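Local structure of alpha,alpha-trehalose-phosphate synthase (UDP-forming) (Burkholderia multivorans, 5UOF) at residues D38-Q41 with V46-G49; D83-G88 with D140-P145; E181-M186 with T204-R209; L376-Y381 with G391-S396. The protein is a family 20 glycosyltransferase of the GT-B clan, an enzyme built from two Rossmann-like domains with a cleft between them. All blocks are in the same frame, centred on the assembly; numbering follows the deposited sequence.

Contact 1: D38-Q41 with V46-G49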
loop_
_atom_site.group_PDB
_atom_site.type_symbol
_atom_site.label_atom_id
_atom_site.label_comp_id
_atom_site.label_asym_id
_atom_site.label_seq_id
_atom_site.Cartn_x
_atom_site.Cartn_y
_atom_site.Cartn_z
ATOM N N ASP A 38 26.262 25.662 0.812
ATOM C CA ASP A 38 27.554 25.658 1.494
ATOM C C ASP A 38 28.520 24.668 0.853
ATOM O O ASP A 38 29.723 24.942 0.749
ATOM C CB ASP A 38 27.376 25.334 2.975
ATOM C CG ASP A 38 26.998 26.550 3.803
ATOM O OD1 ASP A 38 26.834 27.645 3.221
ATOM O OD2 ASP A 38 26.872 26.411 5.039
ATOM N N ALA A 39 28.013 23.504 0.427
ATOM C CA ALA A 39 28.864 22.514 -0.222
ATOM C C ALA A 39 29.253 22.952 -1.629
ATOM O O ALA A 39 30.393 22.738 -2.062
ATOM C CB ALA A 39 28.159 21.159 -0.256
ATOM N N LEU A 40 28.321 23.555 -2.369
ATOM C CA LEU A 40 28.680 24.075 -3.691
ATOM C C LEU A 40 29.721 25.181 -3.581
ATOM O O LEU A 40 30.691 25.216 -4.351
ATOM C CB LEU A 40 27.441 24.581 -4.427
ATOM C CG LEU A 40 26.451 23.506 -4.892
ATOM C CD1 LEU A 40 25.159 24.155 -5.344
ATOM C CD2 LEU A 40 27.055 22.664 -6.016
ATOM N N GLN A 41 29.532 26.101 -2.624
ATOM C CA GLN A 41 30.484 27.196 -2.448
ATOM C C GLN A 41 31.855 26.671 -2.042
ATOM O O GLN A 41 32.884 27.133 -2.545
ATOM C CB GLN A 41 29.971 28.181 -1.400
ATOM C CG GLN A 41 28.811 29.051 -1.833
ATOM C CD GLN A 41 28.207 29.817 -0.660
ATOM O OE1 GLN A 41 27.400 30.731 -0.843
ATOM N NE2 GLN A 41 28.598 29.440 0.556
ATOM N N VAL A 46 29.031 22.958 -9.309
ATOM C CA VAL A 46 28.074 23.286 -10.356
ATOM C C VAL A 46 26.702 22.784 -9.917
ATOM O O VAL A 46 26.580 21.660 -9.420
ATOM C CB VAL A 46 28.470 22.654 -11.707
ATOM C CG1 VAL A 46 27.522 23.092 -12.819
ATOM C CG2 VAL A 46 29.916 23.002 -12.060
ATOM N N TRP A 47 25.684 23.621 -10.082
ATOM C CA TRP A 47 24.290 23.227 -9.928
ATOM C C TRP A 47 23.691 23.180 -11.325
ATOM O O TRP A 47 23.681 24.197 -12.032
ATOM C CB TRP A 47 23.533 24.207 -9.030
ATOM C CG TRP A 47 22.183 23.730 -8.536
ATOM C CD1 TRP A 47 21.451 22.675 -8.993
ATOM C CD2 TRP A 47 21.421 24.324 -7.480
ATOM N NE1 TRP A 47 20.273 22.574 -8.280
ATOM C CE2 TRP A 47 20.238 23.576 -7.345
ATOM C CE3 TRP A 47 21.634 25.418 -6.631
ATOM C CZ2 TRP A 47 19.267 23.887 -6.394
ATOM C CZ3 TRP A 47 20.671 25.723 -5.688
ATOM C CH2 TRP A 47 19.500 24.961 -5.581
ATOM N N PHE A 48 23.251 21.995 -11.731
ATOM C CA PHE A 48 22.728 21.733 -13.060
ATOM C C PHE A 48 21.244 21.420 -12.970
ATOM O O PHE A 48 20.817 20.669 -12.090
ATOM C CB PHE A 48 23.489 20.565 -13.709
ATOM C CG PHE A 48 22.880 20.070 -14.987
ATOM C CD1 PHE A 48 23.220 20.653 -16.207
ATOM C CD2 PHE A 48 22.006 18.996 -14.984
ATOM C CE1 PHE A 48 22.666 20.184 -17.385
ATOM C CE2 PHE A 48 21.453 18.523 -16.162
ATOM C CZ PHE A 48 21.781 19.120 -17.362
ATOM N N GLY A 49 20.465 21.999 -13.878
ATOM C CA GLY A 49 19.046 21.711 -13.922
ATOM C C GLY A 49 18.299 22.722 -14.773
ATOM O O GLY A 49 18.896 23.524 -15.497
#
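L40, on helix 32-43, packs its two methyl branches against the backbone of V46 and the base of the W47 side chain, joining the helix to strand 46-48. With CG lying beside the backbone N (chi1 -70°), the leucine forks over the start of the strand. CD2 rests on the V46 peptide, 3.6 Å from V46 O and 3.9 Å from V46 N, while CD1 fits where the indole leaves the chain, 4.0 Å from both W47 CB and W47 CE3. The two side chains meet at about a right angle, so the leucine crosses the indole instead of running along it. This close-packed wedge is buried. The solvent side of the same helical turn looks different: D38 and Q41 are exposed and do not reach the strand, and D38 makes a long, weak ion pair with R454. The arrangement illustrates a beta-alpha-beta crossover, in which helix 32-43 links the neighbouring parallel strands 12-16 and 46-48. No hydrogen bond spans the contact. The V46 backbone and W47 NE1 find partners on strand 12-16, in L12, V14 and S16 OG, which implies that apolar contact holds helix to strand.

Contact 2: D83-G88 with D140-P145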
loop_
_atom_site.group_PDB
_atom_site.type_symbol
_atom_site.label_atom_id
_atom_site.label_comp_id
_atom_site.label_asym_id
_atom_site.label_seq_id
_atom_site.Cartn_x
_atom_site.Cartn_y
_atom_site.Cartn_z
ATOM N N ASP A 83 6.304 18.346 -20.290
ATOM C CA ASP A 83 5.186 17.444 -20.023
ATOM C C ASP A 83 5.676 16.063 -19.617
ATOM O O ASP A 83 5.149 15.465 -18.671
ATOM C CB ASP A 83 4.269 17.352 -21.243
ATOM C CG ASP A 83 3.416 18.601 -21.437
ATOM O OD1 ASP A 83 3.302 19.412 -20.491
ATOM O OD2 ASP A 83 2.850 18.767 -22.538
ATOM N N GLN A 84 6.685 15.535 -20.315
ATOM C CA GLN A 84 7.175 14.193 -20.004
ATOM C C GLN A 84 7.905 14.131 -18.667
ATOM O O GLN A 84 7.977 13.055 -18.062
ATOM C CB GLN A 84 8.086 13.698 -21.133
ATOM C CG GLN A 84 7.348 13.524 -22.457
ATOM C CD GLN A 84 8.194 12.877 -23.543
ATOM O OE1 GLN A 84 9.418 13.007 -23.554
ATOM N NE2 GLN A 84 7.538 12.176 -24.465
ATOM N N TYR A 85 8.437 15.259 -18.191
ATOM C CA TYR A 85 9.146 15.330 -16.922
ATOM C C TYR A 85 8.194 15.581 -15.755
ATOM O O TYR A 85 8.299 14.919 -14.723
ATOM C CB TYR A 85 10.214 16.427 -16.992
ATOM C CG TYR A 85 11.197 16.486 -15.832
ATOM C CD1 TYR A 85 10.828 17.022 -14.596
ATOM C CD2 TYR A 85 12.512 16.055 -15.990
ATOM C CE1 TYR A 85 11.741 17.105 -13.540
ATOM C CE2 TYR A 85 13.426 16.127 -14.945
ATOM C CZ TYR A 85 13.041 16.660 -13.727
ATOM O OH TYR A 85 13.960 16.742 -12.697
ATOM N N TYR A 86 7.256 16.524 -15.901
ATOM C CA TYR A 86 6.409 16.955 -14.789
ATOM C C TYR A 86 4.953 16.508 -14.877
ATOM O O TYR A 86 4.262 16.527 -13.850
ATOM C CB TYR A 86 6.426 18.485 -14.668
ATOM C CG TYR A 86 7.747 19.022 -14.184
ATOM C CD1 TYR A 86 8.146 18.837 -12.865
ATOM C CD2 TYR A 86 8.597 19.710 -15.044
ATOM C CE1 TYR A 86 9.359 19.325 -12.410
ATOM C CE2 TYR A 86 9.818 20.207 -14.601
ATOM C CZ TYR A 86 10.189 20.010 -13.280
ATOM O OH TYR A 86 11.396 20.489 -12.833
ATOM N N ARG A 87 4.462 16.138 -16.056
ATOM C CA ARG A 87 3.052 15.790 -16.244
ATOM C C ARG A 87 2.931 14.422 -16.883
ATOM O O ARG A 87 2.150 14.198 -17.814
ATOM C CB ARG A 87 2.333 16.844 -17.076
ATOM C CG ARG A 87 2.364 18.231 -16.471
ATOM C CD ARG A 87 1.511 19.209 -17.257
ATOM N NE ARG A 87 0.091 18.874 -17.184
ATOM C CZ ARG A 87 -0.622 18.397 -18.199
ATOM N NH1 ARG A 87 -0.055 18.206 -19.385
ATOM N NH2 ARG A 87 -1.908 18.118 -18.030
ATOM N N GLY A 88 3.744 13.487 -16.398
ATOM C CA GLY A 88 3.736 12.152 -16.949
ATOM C C GLY A 88 3.985 11.096 -15.896
ATOM O O GLY A 88 3.353 11.101 -14.843
ATOM N N ASP A 140 15.971 13.336 -5.990
ATOM C CA ASP A 140 14.546 13.016 -5.971
ATOM C C ASP A 140 14.024 12.283 -7.204
ATOM O O ASP A 140 14.746 12.050 -8.180
ATOM C CB ASP A 140 13.712 14.273 -5.733
ATOM C CG ASP A 140 12.521 14.008 -4.812
ATOM O OD1 ASP A 140 12.434 12.880 -4.258
ATOM O OD2 ASP A 140 11.666 14.904 -4.648
ATOM N N TYR A 141 12.737 11.929 -7.144
ATOM C CA TYR A 141 12.193 10.855 -7.965
ATOM C C TYR A 141 12.073 11.209 -9.447
ATOM O O TYR A 141 12.021 10.289 -10.273
ATOM C CB TYR A 141 10.831 10.425 -7.392
ATOM C CG TYR A 141 9.778 11.509 -7.408
ATOM C CD1 TYR A 141 9.732 12.487 -6.413
ATOM C CD2 TYR A 141 8.839 11.567 -8.432
ATOM C CE1 TYR A 141 8.779 13.486 -6.449
ATOM C CE2 TYR A 141 7.880 12.554 -8.471
ATOM C CZ TYR A 141 7.855 13.512 -7.478
ATOM O OH TYR A 141 6.899 14.501 -7.528
ATOM N N HIS A 142 11.999 12.497 -9.809
ATOM C CA HIS A 142 11.935 12.842 -11.229
ATOM C C HIS A 142 13.210 12.461 -11.954
ATOM O O HIS A 142 13.199 12.329 -13.185
ATOM C CB HIS A 142 11.705 14.348 -11.435
ATOM C CG HIS A 142 10.407 14.867 -10.886
ATOM N ND1 HIS A 142 9.194 14.632 -11.497
ATOM C CD2 HIS A 142 10.142 15.645 -9.812
ATOM C CE1 HIS A 142 8.233 15.226 -10.811
ATOM N NE2 HIS A 142 8.783 15.846 -9.782
ATOM N N LEU A 143 14.314 12.311 -11.216
ATOM C CA LEU A 143 15.634 12.079 -11.795
ATOM C C LEU A 143 16.191 10.720 -11.399
ATOM O O LEU A 143 17.398 10.501 -11.476
ATOM C CB LEU A 143 16.600 13.184 -11.363
ATOM C CG LEU A 143 16.327 14.571 -11.926
ATOM C CD1 LEU A 143 17.041 15.646 -11.106
ATOM C CD2 LEU A 143 16.745 14.609 -13.386
ATOM N N LEU A 144 15.338 9.816 -10.932
ATOM C CA LEU A 144 15.808 8.485 -10.554
ATOM C C LEU A 144 16.674 7.793 -11.612
ATOM O O LEU A 144 17.730 7.249 -11.245
ATOM C CB LEU A 144 14.580 7.658 -10.152
ATOM C CG LEU A 144 14.857 6.348 -9.435
ATOM C CD1 LEU A 144 13.729 6.080 -8.479
ATOM C CD2 LEU A 144 14.973 5.235 -10.463
ATOM N N PRO A 145 16.333 7.780 -12.905
ATOM C CA PRO A 145 17.183 7.089 -13.887
ATOM C C PRO A 145 18.452 7.838 -14.273
ATOM O O PRO A 145 19.163 7.390 -15.182
ATOM C CB PRO A 145 16.260 6.944 -15.114
ATOM C CG PRO A 145 14.890 7.348 -14.667
ATOM C CD PRO A 145 15.102 8.293 -13.531
HETATM O O HOH W 1 10.395 13.082 -14.503
#
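Y85 and H142 meet through the outer part of the phenol and the CB of the histidine, with Y85 CE1 and H142 CB 3.5 Å apart. The tyrosine points its ring along this path because CG is anti to the backbone N (chi1 -170°). Its hydroxyl then runs on to L143, 3.3 Å from L143 CG, and is hydrogen-bonded to N17 OD1. The Y85 and H142 rings are nearly parallel but so far slid apart that they barely overlap. Y86 differs, its CG beside the backbone N (chi1 -70°), and turns a ring edge to one face of H142 with centroids 5.3 Å apart and planes at 59°. Y141 CE2 lies over the opposite face, so the imidazole is flanked by tyrosines. Its ND1 makes a weak, bent hydrogen bond to Y85 O at 3.4 Å. A water 2.8 Å from Y85 O and 3.2 Å from H142 O may bridge these carbonyls. A 1,2-ethanediol, probably from the crystallisation liquor, lies about 3 Å from the H142 side chain (nearest atoms). This aromatic cluster joins the end of helix 79-86 to the loop between strand 135-139 and helix 146-152; helix 89-98 touches Y141 and H142, and helix 109-127 contributes N119, which bonds H142 O.

Contact 3: E181-M186 with T204-R209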
loop_
_atom_site.group_PDB
_atom_site.type_symbol
_atom_site.label_atom_id
_atom_site.label_comp_id
_atom_site.label_asym_id
_atom_site.label_seq_id
_atom_site.Cartn_x
_atom_site.Cartn_y
_atom_site.Cartn_z
ATOM N N GLU A 181 13.090 -2.450 -13.214
ATOM C CA GLU A 181 14.010 -1.561 -13.920
ATOM C C GLU A 181 14.340 -0.325 -13.088
ATOM O O GLU A 181 15.476 0.169 -13.126
ATOM C CB GLU A 181 13.411 -1.167 -15.267
ATOM C CG GLU A 181 14.368 -0.395 -16.164
ATOM C CD GLU A 181 13.860 -0.267 -17.584
ATOM O OE1 GLU A 181 14.651 -0.501 -18.525
ATOM O OE2 GLU A 181 12.675 0.069 -17.761
ATOM N N LEU A 182 13.359 0.199 -12.344
ATOM C CA LEU A 182 13.635 1.341 -11.475
ATOM C C LEU A 182 14.679 0.988 -10.431
ATOM O O LEU A 182 15.575 1.793 -10.137
ATOM C CB LEU A 182 12.358 1.825 -10.798
ATOM C CG LEU A 182 11.307 2.413 -11.740
ATOM C CD1 LEU A 182 10.089 2.794 -10.964
ATOM C CD2 LEU A 182 11.856 3.619 -12.478
ATOM N N VAL A 183 14.575 -0.208 -9.845
ATOM C CA VAL A 183 15.547 -0.598 -8.831
ATOM C C VAL A 183 16.923 -0.803 -9.462
ATOM O O VAL A 183 17.947 -0.436 -8.871
ATOM C CB VAL A 183 15.046 -1.840 -8.069
ATOM C CG1 VAL A 183 16.164 -2.449 -7.253
ATOM C CG2 VAL A 183 13.861 -1.462 -7.160
ATOM N N LYS A 184 16.972 -1.346 -10.685
ATOM C CA LYS A 184 18.240 -1.383 -11.415
ATOM C C LYS A 184 18.831 0.019 -11.576
ATOM O O LYS A 184 20.034 0.220 -11.373
ATOM C CB LYS A 184 18.057 -2.041 -12.783
ATOM C CG LYS A 184 19.361 -2.115 -13.590
ATOM C CD LYS A 184 19.149 -2.749 -14.973
ATOM C CE LYS A 184 18.249 -1.884 -15.836
ATOM N NZ LYS A 184 18.104 -2.412 -17.223
ATOM N N PHE A 185 18.000 0.999 -11.947
ATOM C CA PHE A 185 18.474 2.381 -12.047
ATOM C C PHE A 185 19.058 2.862 -10.727
ATOM O O PHE A 185 20.106 3.530 -10.700
ATOM C CB PHE A 185 17.331 3.304 -12.457
ATOM C CG PHE A 185 16.803 3.053 -13.839
ATOM C CD1 PHE A 185 17.574 2.416 -14.799
ATOM C CD2 PHE A 185 15.534 3.493 -14.182
ATOM C CE1 PHE A 185 17.079 2.203 -16.075
ATOM C CE2 PHE A 185 15.031 3.279 -15.455
ATOM C CZ PHE A 185 15.803 2.635 -16.400
ATOM N N MET A 186 18.395 2.534 -9.623
ATOM C CA MET A 186 18.856 2.977 -8.317
ATOM C C MET A 186 20.187 2.350 -7.960
ATOM O O MET A 186 20.980 2.960 -7.235
ATOM C CB MET A 186 17.795 2.654 -7.270
ATOM C CG MET A 186 16.546 3.469 -7.518
ATOM S SD MET A 186 15.184 3.144 -6.408
ATOM C CE MET A 186 15.846 3.782 -4.855
ATOM N N THR A 204 16.238 -2.242 0.673
ATOM C CA THR A 204 17.040 -3.425 0.968
ATOM C C THR A 204 16.199 -4.693 0.880
ATOM O O THR A 204 16.649 -5.709 0.336
ATOM C CB THR A 204 17.671 -3.283 2.357
ATOM O OG1 THR A 204 18.505 -2.118 2.371
ATOM C CG2 THR A 204 18.524 -4.485 2.683
ATOM N N ASP A 205 14.971 -4.644 1.406
ATOM C CA ASP A 205 14.067 -5.787 1.318
ATOM C C ASP A 205 13.833 -6.196 -0.129
ATOM O O ASP A 205 13.826 -7.388 -0.447
ATOM C CB ASP A 205 12.726 -5.463 1.976
ATOM C CG ASP A 205 12.772 -5.555 3.494
ATOM O OD1 ASP A 205 13.778 -6.044 4.047
ATOM O OD2 ASP A 205 11.782 -5.135 4.131
ATOM N N TYR A 206 13.607 -5.223 -1.011
ATOM C CA TYR A 206 13.402 -5.548 -2.418
ATOM C C TYR A 206 14.604 -6.298 -2.973
ATOM O O TYR A 206 14.459 -7.351 -3.605
ATOM C CB TYR A 206 13.138 -4.273 -3.230
ATOM C CG TYR A 206 12.732 -4.540 -4.676
ATOM C CD1 TYR A 206 13.685 -4.808 -5.656
ATOM C CD2 TYR A 206 11.395 -4.502 -5.063
ATOM C CE1 TYR A 206 13.311 -5.045 -6.969
ATOM C CE2 TYR A 206 11.017 -4.746 -6.377
ATOM C CZ TYR A 206 11.982 -5.016 -7.322
ATOM O OH TYR A 206 11.617 -5.259 -8.627
ATOM N N ILE A 207 15.806 -5.768 -2.726
ATOM C CA ILE A 207 17.027 -6.356 -3.280
ATOM C C ILE A 207 17.236 -7.767 -2.740
ATOM O O ILE A 207 17.493 -8.711 -3.497
ATOM C CB ILE A 207 18.237 -5.457 -2.958
ATOM C CG1 ILE A 207 18.095 -4.084 -3.621
ATOM C CG2 ILE A 207 19.542 -6.152 -3.344
ATOM C CD1 ILE A 207 18.314 -4.108 -5.090
ATOM N N GLU A 208 17.134 -7.928 -1.417
ATOM C CA GLU A 208 17.477 -9.205 -0.791
ATOM C C GLU A 208 16.411 -10.262 -1.049
ATOM O O GLU A 208 16.718 -11.376 -1.493
ATOM C CB GLU A 208 17.677 -9.009 0.715
ATOM C CG GLU A 208 18.944 -8.246 1.045
ATOM C CD GLU A 208 19.118 -8.024 2.534
ATOM O OE1 GLU A 208 18.105 -7.806 3.234
ATOM O OE2 GLU A 208 20.270 -8.072 3.002
ATOM N N ARG A 209 15.150 -9.932 -0.780
ATOM C CA ARG A 209 14.108 -10.949 -0.822
ATOM C C ARG A 209 13.735 -11.346 -2.238
ATOM O O ARG A 209 13.195 -12.436 -2.440
ATOM C CB ARG A 209 12.883 -10.457 -0.058
ATOM C CG ARG A 209 13.211 -10.271 1.407
ATOM C CD ARG A 209 12.071 -9.702 2.189
ATOM N NE ARG A 209 12.323 -9.847 3.618
ATOM C CZ ARG A 209 11.449 -9.501 4.552
ATOM N NH1 ARG A 209 10.281 -9.001 4.189
ATOM N NH2 ARG A 209 11.739 -9.679 5.838
#
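V183 places one methyl over the ring of Y206 and the other against the tip of I207, and these two encounters make up the contact between segments 181-186 and 204-209. The first is a CH-pi interaction: V183 CG2 stands 3.8 Å from the ring centroid of Y206, 20° from the ring normal, shifted toward the CD1–CE1 side of the ring, with V183 CG2 to Y206 CE1 at 3.6 Å. The second is purely aliphatic. V183 CG1, anti to its backbone N (chi1 167°), meets I207 CD1 at 3.5 Å, tighter than carbon atoms normally pack; the isoleucine brings that methyl in from the flank of its helix. Together the tyrosine and isoleucine clasp the single valine, whose branches divide between them. No hydrogen bond joins 181-186 to 204-209 directly. Y206 OH is hydrogen-bonded to H179 ND1, at the start of the helix that carries V183, which adds a polar tie between the same two helices. Facing the second subunit, D205 pairs with R209 of that chain, and R209 with its D205, in reciprocal salt bridges. The chemistry is therefore divided: apolar atoms, helped by the Y206–H179 bond, join the two helices, while D205 and R209 pair across the subunit interface.

Contact 4: L376-Y381 with G391-S396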
loop_
_atom_site.group_PDB
_atom_site.type_symbol
_atom_site.label_atom_id
_atom_site.label_comp_id
_atom_site.label_asym_id
_atom_site.label_seq_id
_atom_site.Cartn_x
_atom_site.Cartn_y
_atom_site.Cartn_z
ATOM N N LEU A 376 8.878 18.905 6.679
ATOM C CA LEU A 376 9.655 19.950 7.330
ATOM C C LEU A 376 8.784 20.945 8.088
ATOM O O LEU A 376 9.278 21.599 9.013
ATOM C CB LEU A 376 10.523 20.674 6.293
ATOM C CG LEU A 376 11.552 19.761 5.604
ATOM C CD1 LEU A 376 12.251 20.492 4.469
ATOM C CD2 LEU A 376 12.575 19.219 6.602
ATOM N N VAL A 377 7.500 21.063 7.743
ATOM C CA VAL A 377 6.618 21.916 8.542
ATOM C C VAL A 377 6.599 21.452 9.995
ATOM O O VAL A 377 6.621 22.274 10.913
ATOM C CB VAL A 377 5.203 21.968 7.930
ATOM C CG1 VAL A 377 4.182 22.463 8.947
ATOM C CG2 VAL A 377 5.207 22.869 6.696
ATOM N N ALA A 378 6.588 20.131 10.234
ATOM C CA ALA A 378 6.618 19.651 11.618
ATOM C C ALA A 378 7.867 20.141 12.352
ATOM O O ALA A 378 7.789 20.575 13.506
ATOM C CB ALA A 378 6.535 18.123 11.652
ATOM N N LYS A 379 9.027 20.106 11.686
ATOM C CA LYS A 379 10.260 20.535 12.335
ATOM C C LYS A 379 10.285 22.049 12.504
ATOM O O LYS A 379 10.717 22.558 13.552
ATOM C CB LYS A 379 11.469 20.044 11.524
ATOM C CG LYS A 379 11.508 18.504 11.394
ATOM C CD LYS A 379 12.826 18.000 10.837
ATOM C CE LYS A 379 12.916 16.456 10.942
ATOM N NZ LYS A 379 14.232 15.914 10.447
ATOM N N GLU A 380 9.826 22.777 11.482
ATOM C CA GLU A 380 9.724 24.234 11.561
ATOM C C GLU A 380 8.775 24.661 12.670
ATOM O O GLU A 380 9.023 25.668 13.353
ATOM C CB GLU A 380 9.239 24.804 10.232
ATOM C CG GLU A 380 10.244 24.642 9.107
ATOM C CD GLU A 380 9.617 24.760 7.725
ATOM O OE1 GLU A 380 8.408 25.038 7.630
ATOM O OE2 GLU A 380 10.348 24.585 6.731
ATOM N N TYR A 381 7.679 23.917 12.854
ATOM C CA TYR A 381 6.741 24.250 13.919
ATOM C C TYR A 381 7.432 24.210 15.280
ATOM O O TYR A 381 7.352 25.166 16.062
ATOM C CB TYR A 381 5.530 23.301 13.894
ATOM C CG TYR A 381 4.563 23.739 14.958
ATOM C CD1 TYR A 381 3.689 24.788 14.720
ATOM C CD2 TYR A 381 4.599 23.171 16.230
ATOM C CE1 TYR A 381 2.844 25.247 15.715
ATOM C CE2 TYR A 381 3.740 23.610 17.233
ATOM C CZ TYR A 381 2.872 24.662 16.965
ATOM O OH TYR A 381 2.042 25.134 17.956
ATOM N N GLY A 391 4.238 25.491 22.004
ATOM C CA GLY A 391 3.112 24.757 21.452
ATOM C C GLY A 391 3.363 23.261 21.394
ATOM O O GLY A 391 4.479 22.777 21.591
ATOM N N VAL A 392 2.282 22.517 21.121
ATOM C CA VAL A 392 2.298 21.060 21.063
ATOM C C VAL A 392 2.157 20.630 19.613
ATOM O O VAL A 392 1.279 21.129 18.899
ATOM C CB VAL A 392 1.158 20.449 21.892
ATOM C CG1 VAL A 392 1.141 18.920 21.728
ATOM C CG2 VAL A 392 1.285 20.854 23.351
ATOM N N LEU A 393 3.010 19.705 19.184
ATOM C CA LEU A 393 2.941 19.172 17.829
ATOM C C LEU A 393 2.114 17.896 17.834
ATOM O O LEU A 393 2.440 16.948 18.554
ATOM C CB LEU A 393 4.336 18.886 17.284
ATOM C CG LEU A 393 4.419 18.177 15.924
ATOM C CD1 LEU A 393 3.883 19.077 14.827
ATOM C CD2 LEU A 393 5.856 17.790 15.646
ATOM N N VAL A 394 1.063 17.875 17.016
ATOM C CA VAL A 394 0.284 16.668 16.745
ATOM C C VAL A 394 0.732 16.173 15.381
ATOM O O VAL A 394 0.603 16.897 14.388
ATOM C CB VAL A 394 -1.224 16.953 16.759
ATOM C CG1 VAL A 394 -1.995 15.703 16.376
ATOM C CG2 VAL A 394 -1.662 17.422 18.154
ATOM N N LEU A 395 1.273 14.955 15.330
ATOM C CA LEU A 395 2.060 14.513 14.175
ATOM C C LEU A 395 1.616 13.132 13.727
ATOM O O LEU A 395 1.479 12.228 14.553
ATOM C CB LEU A 395 3.556 14.482 14.520
ATOM C CG LEU A 395 4.523 14.045 13.411
ATOM C CD1 LEU A 395 4.433 14.976 12.233
ATOM C CD2 LEU A 395 5.962 14.014 13.929
ATOM N N SER A 396 1.441 12.961 12.413
ATOM C CA SER A 396 1.109 11.654 11.852
ATOM C C SER A 396 2.270 10.678 11.990
ATOM O O SER A 396 3.419 11.010 11.681
ATOM C CB SER A 396 0.768 11.796 10.369
ATOM O OG SER A 396 0.732 10.522 9.734
#
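A378 presents its lone methyl to a hollow bounded by two leucines of strand 392-396: A378 CB lies 3.8 Å from L395 CD1 and 4.1 Å from L393 CD2. Such a small bump lets helix 376-384 come close, and the segment axes approach to 9.4 Å while running almost antiparallel, at 167°. L393 CD2 also touches the helix backbone, 4.0 Å from A378 O. One turn further along the helix the shapes change places, for here the helix supplies the large knob. The Y381 ring extends over the beginning of the strand, its CG anti to the backbone N (chi1 -177°), and settles in the shallow groove left by G391, which has no side chain. Y381 OH comes to 3.7 Å from G391 CA, with the main chain of G391 at the ring edge, and Y381 CE2 lies 3.9 Å from V392 O. L393 CD1 fills in beside the same ring at 4.4 Å from Y381 CD2. The helix and strand are successive elements of a beta-alpha-beta unit that begins with strand 364-367, whose V367 packs on both A378 and L393. Segments 376-381 and 391-396 meet without a hydrogen bond. The polar ends lead instead to the sodium site: Y381 OH bonds S362 OG, and Q385 binds G391 N and Y381 O. The contact thus probably helps to position S362 and Q385, two residues of that site.

Contacts 1, 2 and 3 belong to the part of the chain built on the ten-stranded mixed sheet, whereas contact 4 belongs to the six-stranded parallel sheet on the other side of the chain's centre, consistent with the two-domain GT-B plan. Contacts 2 and 3 touch directly: L144 CD2 lies 3.5 Å from L182 O, and P145 CB packs on F185 CD2 at 3.6 Å, so the loop of one leans on the helix of the other. Contacts 1 and 2 are about 6 Å apart at their nearest atoms without touching. Contact 4 approaches contact 2 to about 11 Å between nearest atoms. Of the bound species, 1,2-ethanediol lies beside contact 2, and sodium about 4 Å from G391 (nearest atoms) in contact 4.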